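Local coordinates for Tni2 (Pseudomonas fluorescens, PDB 6B12), which probably acts as an immunity protein that binds and neutralises a partner bacterial toxin, at residues Lys13-Asn18 against Leu27-Cys32; Ala78-Val83 against Val137-Ser142; Ile91-Gln96 against Gly106-Phe111. All coordinates share one frame; numbering follows the deposited sequence.

Contact 1. Residues Lys13-Asn18 against Leu27-Cys32; sequences KVIDEN and LGWSPC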
loop_
_atom_site.group_PDB
_atom_site.type_symbol
_atom_site.label_atom_id
_atom_site.label_comp_id
_atom_site.label_asym_id
_atom_site.label_seq_id
_atom_site.Cartn_x
_atom_site.Cartn_y
_atom_site.Cartn_z
ATOM N N LYS C 13 7.950 -2.761 -20.071
ATOM C CA LYS C 13 7.831 -1.323 -19.887
ATOM C C LYS C 13 8.660 -0.903 -18.675
ATOM O O LYS C 13 8.766 -1.636 -17.688
ATOM C CB LYS C 13 6.362 -0.938 -19.712
ATOM C CG LYS C 13 5.474 -1.247 -20.933
ATOM C CD LYS C 13 6.023 -0.599 -22.175
ATOM C CE LYS C 13 5.088 -0.766 -23.371
ATOM N NZ LYS C 13 5.591 0.033 -24.533
ATOM N N VAL C 14 9.276 0.269 -18.760
ATOM C CA VAL C 14 10.232 0.718 -17.755
ATOM C C VAL C 14 9.635 1.893 -17.001
ATOM O O VAL C 14 9.218 2.887 -17.612
ATOM C CB VAL C 14 11.581 1.104 -18.394
ATOM C CG1 VAL C 14 12.540 1.625 -17.317
ATOM C CG2 VAL C 14 12.183 -0.097 -19.122
ATOM N N ILE C 15 9.605 1.780 -15.680
ATOM C CA ILE C 15 9.133 2.848 -14.809
ATOM C C ILE C 15 10.349 3.646 -14.373
ATOM O O ILE C 15 11.220 3.113 -13.683
ATOM C CB ILE C 15 8.395 2.292 -13.583
ATOM C CG1 ILE C 15 7.343 1.247 -14.000
ATOM C CG2 ILE C 15 7.737 3.437 -12.803
ATOM C CD1 ILE C 15 6.759 0.504 -12.793
ATOM N N ASP C 16 10.387 4.921 -14.740
ATOM C CA ASP C 16 11.457 5.809 -14.305
ATOM C C ASP C 16 11.203 6.276 -12.872
ATOM O O ASP C 16 10.082 6.213 -12.362
ATOM C CB ASP C 16 11.555 7.011 -15.240
ATOM C CG ASP C 16 11.860 6.605 -16.658
ATOM O OD1 ASP C 16 12.751 5.749 -16.844
ATOM O OD2 ASP C 16 11.201 7.126 -17.583
ATOM N N GLU C 17 12.265 6.721 -12.203
ATOM C CA GLU C 17 12.093 7.084 -10.803
ATOM C C GLU C 17 11.149 8.281 -10.711
ATOM O O GLU C 17 11.239 9.224 -11.499
ATOM C CB GLU C 17 13.441 7.399 -10.134
ATOM C CG GLU C 17 13.282 7.486 -8.637
ATOM C CD GLU C 17 14.611 7.578 -7.879
ATOM O OE1 GLU C 17 15.694 7.747 -8.501
ATOM O OE2 GLU C 17 14.542 7.487 -6.644
ATOM N N ASN C 18 10.196 8.205 -9.784
ATOM C CA ASN C 18 9.186 9.249 -9.588
ATOM C C ASN C 18 8.293 9.455 -10.818
ATOM O O ASN C 18 7.670 10.514 -10.977
ATOM C CB ASN C 18 9.834 10.577 -9.165
ATOM C CG ASN C 18 10.734 10.425 -7.952
ATOM O OD1 ASN C 18 10.455 9.636 -7.040
ATOM N ND2 ASN C 18 11.828 11.173 -7.938
ATOM N N LEU C 27 -0.178 6.771 -20.461
ATOM C CA LEU C 27 0.479 6.006 -21.508
ATOM C C LEU C 27 -0.318 4.779 -21.913
ATOM O O LEU C 27 0.112 4.053 -22.815
ATOM C CB LEU C 27 1.880 5.596 -21.056
ATOM C CG LEU C 27 2.800 6.800 -20.855
ATOM C CD1 LEU C 27 4.176 6.364 -20.431
ATOM C CD2 LEU C 27 2.863 7.614 -22.142
ATOM N N GLY C 28 -1.460 4.548 -21.277
ATOM C CA GLY C 28 -2.255 3.368 -21.543
ATOM C C GLY C 28 -1.757 2.112 -20.874
ATOM O O GLY C 28 -2.061 1.016 -21.344
ATOM N N TRP C 29 -1.002 2.235 -19.782
ATOM C CA TRP C 29 -0.502 1.058 -19.083
ATOM C C TRP C 29 -1.550 0.504 -18.134
ATOM O O TRP C 29 -2.260 1.255 -17.456
ATOM C CB TRP C 29 0.759 1.375 -18.278
ATOM C CG TRP C 29 1.956 1.754 -19.080
ATOM C CD1 TRP C 29 2.021 1.948 -20.431
ATOM C CD2 TRP C 29 3.274 2.001 -18.575
ATOM N NE1 TRP C 29 3.297 2.295 -20.797
ATOM C CE2 TRP C 29 4.088 2.331 -19.677
ATOM C CE3 TRP C 29 3.846 1.962 -17.297
ATOM C CZ2 TRP C 29 5.447 2.633 -19.543
ATOM C CZ3 TRP C 29 5.197 2.258 -17.167
ATOM C CH2 TRP C 29 5.978 2.593 -18.284
ATOM N N SER C 30 -1.638 -0.821 -18.096
ATOM C CA SER C 30 -2.358 -1.565 -17.076
ATOM C C SER C 30 -1.421 -1.905 -15.928
ATOM O O SER C 30 -0.196 -1.814 -16.067
ATOM C CB SER C 30 -2.941 -2.844 -17.677
ATOM O OG SER C 30 -4.015 -2.532 -18.536
ATOM N N PRO C 31 -1.963 -2.291 -14.770
ATOM C CA PRO C 31 -1.105 -2.805 -13.699
ATOM C C PRO C 31 -0.318 -4.009 -14.184
ATOM O O PRO C 31 -0.829 -4.842 -14.936
ATOM C CB PRO C 31 -2.103 -3.198 -12.600
ATOM C CG PRO C 31 -3.296 -2.316 -12.853
ATOM C CD PRO C 31 -3.378 -2.223 -14.353
ATOM N N CYS C 32 0.936 -4.095 -13.752
ATOM C CA CYS C 32 1.782 -5.223 -14.122
ATOM C C CYS C 32 2.836 -5.407 -13.046
ATOM O O CYS C 32 3.363 -4.419 -12.529
ATOM C CB CYS C 32 2.438 -4.982 -15.489
ATOM S SG CYS C 32 3.298 -6.392 -16.202
HETATM O O HOH W 1 4.727 2.812 -23.273
#

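Contact 2. Residues Ala78-Val83 against Val137-Ser142; sequences ATLYVV and VDIDAS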
loop_
_atom_site.group_PDB
_atom_site.type_symbol
_atom_site.label_atom_id
_atom_site.label_comp_id
_atom_site.label_asym_id
_atom_site.label_seq_id
_atom_site.Cartn_x
_atom_site.Cartn_y
_atom_site.Cartn_z
ATOM N N ALA C 78 5.356 -12.076 1.033
ATOM C CA ALA C 78 6.495 -11.260 0.637
ATOM C C ALA C 78 7.382 -11.032 1.849
ATOM O O ALA C 78 6.929 -11.121 2.995
ATOM C CB ALA C 78 6.033 -9.928 0.044
ATOM N N THR C 79 8.655 -10.711 1.578
ATOM C CA THR C 79 9.631 -10.397 2.617
ATOM C C THR C 79 10.274 -9.052 2.285
ATOM O O THR C 79 10.604 -8.794 1.127
ATOM C CB THR C 79 10.713 -11.488 2.707
ATOM O OG1 THR C 79 10.101 -12.755 3.015
ATOM C CG2 THR C 79 11.728 -11.155 3.785
ATOM N N LEU C 80 10.448 -8.213 3.300
ATOM C CA LEU C 80 11.050 -6.894 3.118
ATOM C C LEU C 80 12.544 -6.947 3.402
ATOM O O LEU C 80 12.962 -7.445 4.453
ATOM C CB LEU C 80 10.363 -5.888 4.042
ATOM C CG LEU C 80 10.946 -4.474 4.029
ATOM C CD1 LEU C 80 10.814 -3.800 2.648
ATOM C CD2 LEU C 80 10.280 -3.651 5.159
ATOM N N TYR C 81 13.341 -6.401 2.479
ATOM C CA TYR C 81 14.787 -6.298 2.625
ATOM C C TYR C 81 15.211 -4.853 2.439
ATOM O O TYR C 81 14.616 -4.120 1.654
ATOM C CB TYR C 81 15.528 -7.135 1.579
ATOM C CG TYR C 81 15.197 -8.602 1.646
ATOM C CD1 TYR C 81 15.899 -9.450 2.500
ATOM C CD2 TYR C 81 14.158 -9.132 0.881
ATOM C CE1 TYR C 81 15.584 -10.807 2.566
ATOM C CE2 TYR C 81 13.838 -10.474 0.937
ATOM C CZ TYR C 81 14.554 -11.310 1.788
ATOM O OH TYR C 81 14.249 -12.654 1.853
ATOM N N VAL C 82 16.260 -4.468 3.156
ATOM C CA VAL C 82 16.998 -3.228 2.884
ATOM C C VAL C 82 18.312 -3.641 2.252
ATOM O O VAL C 82 19.079 -4.400 2.848
ATOM C CB VAL C 82 17.232 -2.412 4.160
ATOM C CG1 VAL C 82 18.139 -1.208 3.860
ATOM C CG2 VAL C 82 15.906 -1.950 4.709
ATOM N N VAL C 83 18.575 -3.146 1.046
ATOM C CA VAL C 83 19.759 -3.514 0.286
ATOM C C VAL C 83 20.658 -2.292 0.198
ATOM O O VAL C 83 20.178 -1.187 -0.047
ATOM C CB VAL C 83 19.377 -4.003 -1.126
ATOM C CG1 VAL C 83 20.602 -4.376 -1.924
ATOM C CG2 VAL C 83 18.376 -5.194 -1.046
ATOM N N VAL C 137 4.948 1.190 9.605
ATOM C CA VAL C 137 6.225 0.785 10.193
ATOM C C VAL C 137 7.320 1.647 9.583
ATOM O O VAL C 137 7.618 1.544 8.390
ATOM C CB VAL C 137 6.510 -0.707 9.987
ATOM C CG1 VAL C 137 7.822 -1.109 10.717
ATOM C CG2 VAL C 137 5.341 -1.542 10.504
ATOM N N ASP C 138 7.903 2.510 10.398
ATOM C CA ASP C 138 9.022 3.334 9.969
ATOM C C ASP C 138 10.315 2.608 10.299
ATOM O O ASP C 138 10.479 2.087 11.406
ATOM C CB ASP C 138 8.988 4.696 10.668
ATOM C CG ASP C 138 7.907 5.620 10.113
ATOM O OD1 ASP C 138 7.082 5.193 9.265
ATOM O OD2 ASP C 138 7.873 6.791 10.524
ATOM N N ILE C 139 11.236 2.593 9.336
ATOM C CA ILE C 139 12.444 1.779 9.387
ATOM C C ILE C 139 13.639 2.666 9.035
ATOM O O ILE C 139 13.576 3.421 8.068
ATOM C CB ILE C 139 12.336 0.589 8.410
ATOM C CG1 ILE C 139 11.160 -0.319 8.836
ATOM C CG2 ILE C 139 13.648 -0.216 8.351
ATOM C CD1 ILE C 139 10.528 -1.087 7.678
ATOM N N ASP C 140 14.702 2.585 9.832
ATOM C CA ASP C 140 15.942 3.323 9.573
ATOM C C ASP C 140 16.824 2.457 8.685
ATOM O O ASP C 140 17.424 1.480 9.152
ATOM C CB ASP C 140 16.642 3.647 10.889
ATOM C CG ASP C 140 17.918 4.462 10.708
ATOM O OD1 ASP C 140 18.285 4.791 9.558
ATOM O OD2 ASP C 140 18.523 4.764 11.757
ATOM N N ALA C 141 16.914 2.807 7.404
ATOM C CA ALA C 141 17.743 2.008 6.503
ATOM C C ALA C 141 19.220 2.067 6.851
ATOM O O ALA C 141 19.970 1.194 6.405
ATOM C CB ALA C 141 17.580 2.456 5.035
ATOM N N SER C 142 19.676 3.109 7.558
ATOM C CA SER C 142 21.095 3.185 7.869
ATOM C C SER C 142 21.504 2.161 8.922
ATOM O O SER C 142 22.696 1.861 9.050
ATOM C CB SER C 142 21.468 4.610 8.317
ATOM O OG SER C 142 20.915 4.894 9.588
#

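Contact 3. Residues Ile91-Gln96 against Gly106-Phe111; sequences IRIADQ and GIYSWF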
loop_
_atom_site.group_PDB
_atom_site.type_symbol
_atom_site.label_atom_id
_atom_site.label_comp_id
_atom_site.label_asym_id
_atom_site.label_seq_id
_atom_site.Cartn_x
_atom_site.Cartn_y
_atom_site.Cartn_z
ATOM N N ILE C 91 19.724 -6.678 4.536
ATOM C CA ILE C 91 19.168 -7.022 5.841
ATOM C C ILE C 91 17.693 -7.336 5.655
ATOM O O ILE C 91 16.959 -6.551 5.055
ATOM C CB ILE C 91 19.328 -5.876 6.858
ATOM C CG1 ILE C 91 20.788 -5.437 6.955
ATOM C CG2 ILE C 91 18.774 -6.311 8.239
ATOM C CD1 ILE C 91 20.997 -4.172 7.788
ATOM N N ARG C 92 17.255 -8.463 6.189
ATOM C CA ARG C 92 15.839 -8.781 6.218
ATOM C C ARG C 92 15.185 -8.048 7.385
ATOM O O ARG C 92 15.650 -8.145 8.532
ATOM C CB ARG C 92 15.657 -10.298 6.362
ATOM C CG ARG C 92 14.207 -10.769 6.394
ATOM C CD ARG C 92 14.153 -12.252 6.704
ATOM N NE ARG C 92 12.780 -12.736 6.815
ATOM C CZ ARG C 92 11.993 -12.529 7.863
ATOM N NH1 ARG C 92 12.433 -11.836 8.914
ATOM N NH2 ARG C 92 10.762 -13.035 7.873
ATOM N N ILE C 93 14.127 -7.295 7.100
ATOM C CA ILE C 93 13.439 -6.544 8.142
ATOM C C ILE C 93 12.439 -7.467 8.837
ATOM O O ILE C 93 11.736 -8.250 8.186
ATOM C CB ILE C 93 12.746 -5.308 7.539
ATOM C CG1 ILE C 93 13.738 -4.396 6.789
ATOM C CG2 ILE C 93 11.931 -4.563 8.604
ATOM C CD1 ILE C 93 14.908 -3.891 7.649
ATOM N N ALA C 94 12.361 -7.375 10.166
ATOM C CA ALA C 94 11.457 -8.235 10.923
ATOM C C ALA C 94 10.002 -8.013 10.502
ATOM O O ALA C 94 9.555 -6.870 10.372
ATOM C CB ALA C 94 11.627 -7.961 12.423
ATOM N N ASP C 95 9.255 -9.109 10.276
ATOM C CA ASP C 95 7.809 -8.993 10.082
ATOM C C ASP C 95 7.033 -9.783 11.137
ATOM O O ASP C 95 5.864 -10.139 10.932
ATOM C CB ASP C 95 7.370 -9.373 8.659
ATOM C CG ASP C 95 7.850 -10.745 8.205
ATOM O OD1 ASP C 95 8.095 -11.630 9.043
ATOM O OD2 ASP C 95 7.950 -10.937 6.971
ATOM N N GLN C 96 7.668 -10.062 12.264
ATOM C CA GLN C 96 6.976 -10.433 13.495
ATOM C C GLN C 96 7.270 -9.310 14.473
ATOM O O GLN C 96 8.426 -9.115 14.868
ATOM C CB GLN C 96 7.443 -11.787 14.019
ATOM C CG GLN C 96 6.873 -12.929 13.231
ATOM C CD GLN C 96 7.393 -14.267 13.684
ATOM O OE1 GLN C 96 8.045 -14.378 14.723
ATOM N NE2 GLN C 96 7.108 -15.296 12.902
ATOM N N GLY C 106 2.898 -10.946 10.463
ATOM C CA GLY C 106 2.205 -10.152 9.476
ATOM C C GLY C 106 2.974 -10.120 8.178
ATOM O O GLY C 106 3.961 -10.840 8.001
ATOM N N ILE C 107 2.497 -9.283 7.256
ATOM C CA ILE C 107 3.078 -9.202 5.910
ATOM C C ILE C 107 3.233 -7.737 5.528
ATOM O O ILE C 107 2.255 -6.981 5.551
ATOM C CB ILE C 107 2.208 -9.929 4.857
ATOM C CG1 ILE C 107 1.949 -11.384 5.255
ATOM C CG2 ILE C 107 2.884 -9.917 3.459
ATOM C CD1 ILE C 107 0.945 -12.074 4.331
ATOM N N TYR C 108 4.440 -7.346 5.128
ATOM C CA TYR C 108 4.612 -6.026 4.533
ATOM C C TYR C 108 3.932 -5.975 3.166
ATOM O O TYR C 108 4.010 -6.929 2.384
ATOM C CB TYR C 108 6.095 -5.693 4.412
ATOM C CG TYR C 108 6.725 -5.404 5.758
ATOM C CD1 TYR C 108 6.381 -4.257 6.471
ATOM C CD2 TYR C 108 7.636 -6.280 6.325
ATOM C CE1 TYR C 108 6.957 -3.974 7.725
ATOM C CE2 TYR C 108 8.235 -6.001 7.594
ATOM C CZ TYR C 108 7.878 -4.841 8.265
ATOM O OH TYR C 108 8.429 -4.545 9.494
ATOM N N SER C 109 3.254 -4.853 2.886
ATOM C CA SER C 109 2.284 -4.774 1.805
ATOM C C SER C 109 2.563 -3.683 0.789
ATOM O O SER C 109 2.367 -3.930 -0.392
ATOM C CB SER C 109 0.873 -4.606 2.366
ATOM O OG SER C 109 0.584 -5.735 3.173
ATOM N N TRP C 110 3.020 -2.495 1.202
ATOM C CA TRP C 110 3.357 -1.446 0.236
ATOM C C TRP C 110 4.090 -0.340 0.985
ATOM O O TRP C 110 4.151 -0.346 2.215
ATOM C CB TRP C 110 2.118 -0.898 -0.486
ATOM C CG TRP C 110 1.131 -0.049 0.323
ATOM C CD1 TRP C 110 1.207 1.294 0.571
ATOM C CD2 TRP C 110 -0.089 -0.495 0.930
ATOM N NE1 TRP C 110 0.129 1.708 1.313
ATOM C CE2 TRP C 110 -0.693 0.628 1.534
ATOM C CE3 TRP C 110 -0.729 -1.732 1.018
ATOM C CZ2 TRP C 110 -1.889 0.543 2.234
ATOM C CZ3 TRP C 110 -1.932 -1.812 1.701
ATOM C CH2 TRP C 110 -2.494 -0.686 2.304
ATOM N N PHE C 111 4.636 0.617 0.231
ATOM C CA PHE C 111 5.432 1.699 0.811
ATOM C C PHE C 111 4.654 3.006 0.783
ATOM O O PHE C 111 3.837 3.238 -0.110
ATOM C CB PHE C 111 6.746 1.911 0.036
ATOM C CG PHE C 111 7.674 0.739 0.068
ATOM C CD1 PHE C 111 8.409 0.444 1.209
ATOM C CD2 PHE C 111 7.809 -0.087 -1.049
ATOM C CE1 PHE C 111 9.264 -0.651 1.243
ATOM C CE2 PHE C 111 8.662 -1.172 -1.022
ATOM C CZ PHE C 111 9.402 -1.458 0.111
HETATM O O HOH W 2 6.487 -9.293 4.998
HETATM O O HOH W 3 5.460 -12.176 6.169
#

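Contact 1. Residues Lys13-Asn18 against Leu27-Cys32
Lys13 lays the start of its side chain over one face of the Trp29 indole. Its CB stands 3.9 Å from the centroid of the six-membered ring and only 19° off the ring normal, so the contact is a CH-pi interaction made by the aliphatic root of the lysine. CG follows beside the backbone N (chi1 -63°), and a second bend at chi2 carries the chain past the indole. At its far end the ammonium group is linked to the indole by water 1, which accepts from Lys13 NZ at 3.2 Å and from Trp29 NE1 at 2.9 Å; the water sits at the indole edge, in the ring plane. Across the indole, on the opposite face and toward the rim, Leu27 CD1 sits 3.8 Å above the plane, which leaves the ring held between two aliphatic groups. The far edge of the benzene half meets the strand itself. Val14 O approaches Trp29 CH2 in the ring plane at 3.3 Å, while Ile15 CG1 packs beside Trp29 CZ3 at 4.0 Å. Met24 of helix 21-26, the loop residue Met19, and Arg9 of strand 5-9 also touch the indole. Trp29 directly follows Gly28, whose positive phi and two bonds back into the last helical turn define a Schellman motif; the tryptophan thus follows a Schellman-terminated helix and folds back onto short strand 14-16 of the antiparallel N-terminal sheet.

Contact 2. Residues Ala78-Val83 against Val137-Ser142
Leu80 and Ile139 reach toward each other, tip to tip, from strands of two different sheets. Leu80 CD2 and Ile139 CD1 close to 3.6 Å, and no hydrogen bond crosses between the segments, so apolar packing accounts for the contact. The leucine reaches across because its CG stands anti to the backbone N (chi1 176°). The isoleucine answers with its longer branch, CG1 lying opposite the carbonyl carbon and handing CD1 forward. A second pair joins further along. Val82 CG1 rests against Ala141 CB at 3.9 Å, and its distance to Ala141 O is the same, so this methyl meets both the alanine side chain and its carbonyl oxygen. Here the backbones come nearest, with 6.4 Å between the CA atoms of Val82 and Ala141. Ala141 lies where the strand gives way to an Asx turn: Asp140 OD1 accepts from Ser142 N at 3.0 Å and from Ser142 OG at 2.6 Å, both from the same face of the carboxylate, with Ser120 OG as a further partner. Around this core, Phe122 of strand 121-128 touches both Val82 and Ile139, Cys124 meets Leu80, and Ile146 of strand 145-152 flanks Ile139. Strand 78-84 is meanwhile hydrogen-bonded to strand 90-92 and the residue after it, through Val82 with Ile91 and Leu80 with Ile93, and His64 of strand 64-70 reaches Ala141.

Contact 3. Residues Ile91-Gln96 against Gly106-Phe111
Tyr108 gives its hydroxyl proton to Ala94 O at an OH to O distance of 2.7 Å. The C=O...donor angle of 167° brings the phenol in almost head-on to the carbonyl, whose oxygen lies near the ring plane at the edge. Close by, Asp95 CB packs against Tyr108 CE2 at 3.6 Å. Ile93 CG2 comes equally near Tyr108 OH, the two side chains crossing at about a right angle. A backbone bond from Gly106 N to Asp95 O is weak, with an N-H...O angle of 124°. In the next shell, Asp95 CG lies between its backbone N and carbonyl carbon (chi1 54°), which turns the carboxylate to two waters while CB meets the ring. Water 2 joins Asp95 OD2 to Tyr108 N, which gives it a proton at 2.8 Å, and water 3 lies between Asp95 OD2 and Gly106 O. Arg92 NH2 forms a salt bridge with Asp95 OD1, its N-H bond weak. Phe126 of strand 121-128 packs edge-to-face with Tyr108 and probably helps to position the ring. The contact thus combines polar bonds, waters and some apolar packing: a main-chain carbonyl satisfies a buried tyrosine hydroxyl, and the nearby guanidinium and waters would probably favour a charged Asp95.

How the contacts relate
Contact 2 is the core member: all four of its touching residues are buried, and it is purely apolar across the segments. Contact 3 is partly buried and mixes hydrogen bonds and waters with packing. These two share elements, their centres being about 7 Å apart: Leu80 CB packs on Tyr108 CD2 and Thr79 CG2 on Arg92 NE, each pair at 3.6 Å. Both bring the sheet of strand 78-84 against that of strands 102-112 and 134-140. Contact 1 stands apart in the N-terminal sheet, its centre about 24 Å from either of the other centres and about 17 Å from the chain's centre; partly buried, with Lys13 exposed, it relies on an indole and one water, beside the partner protein.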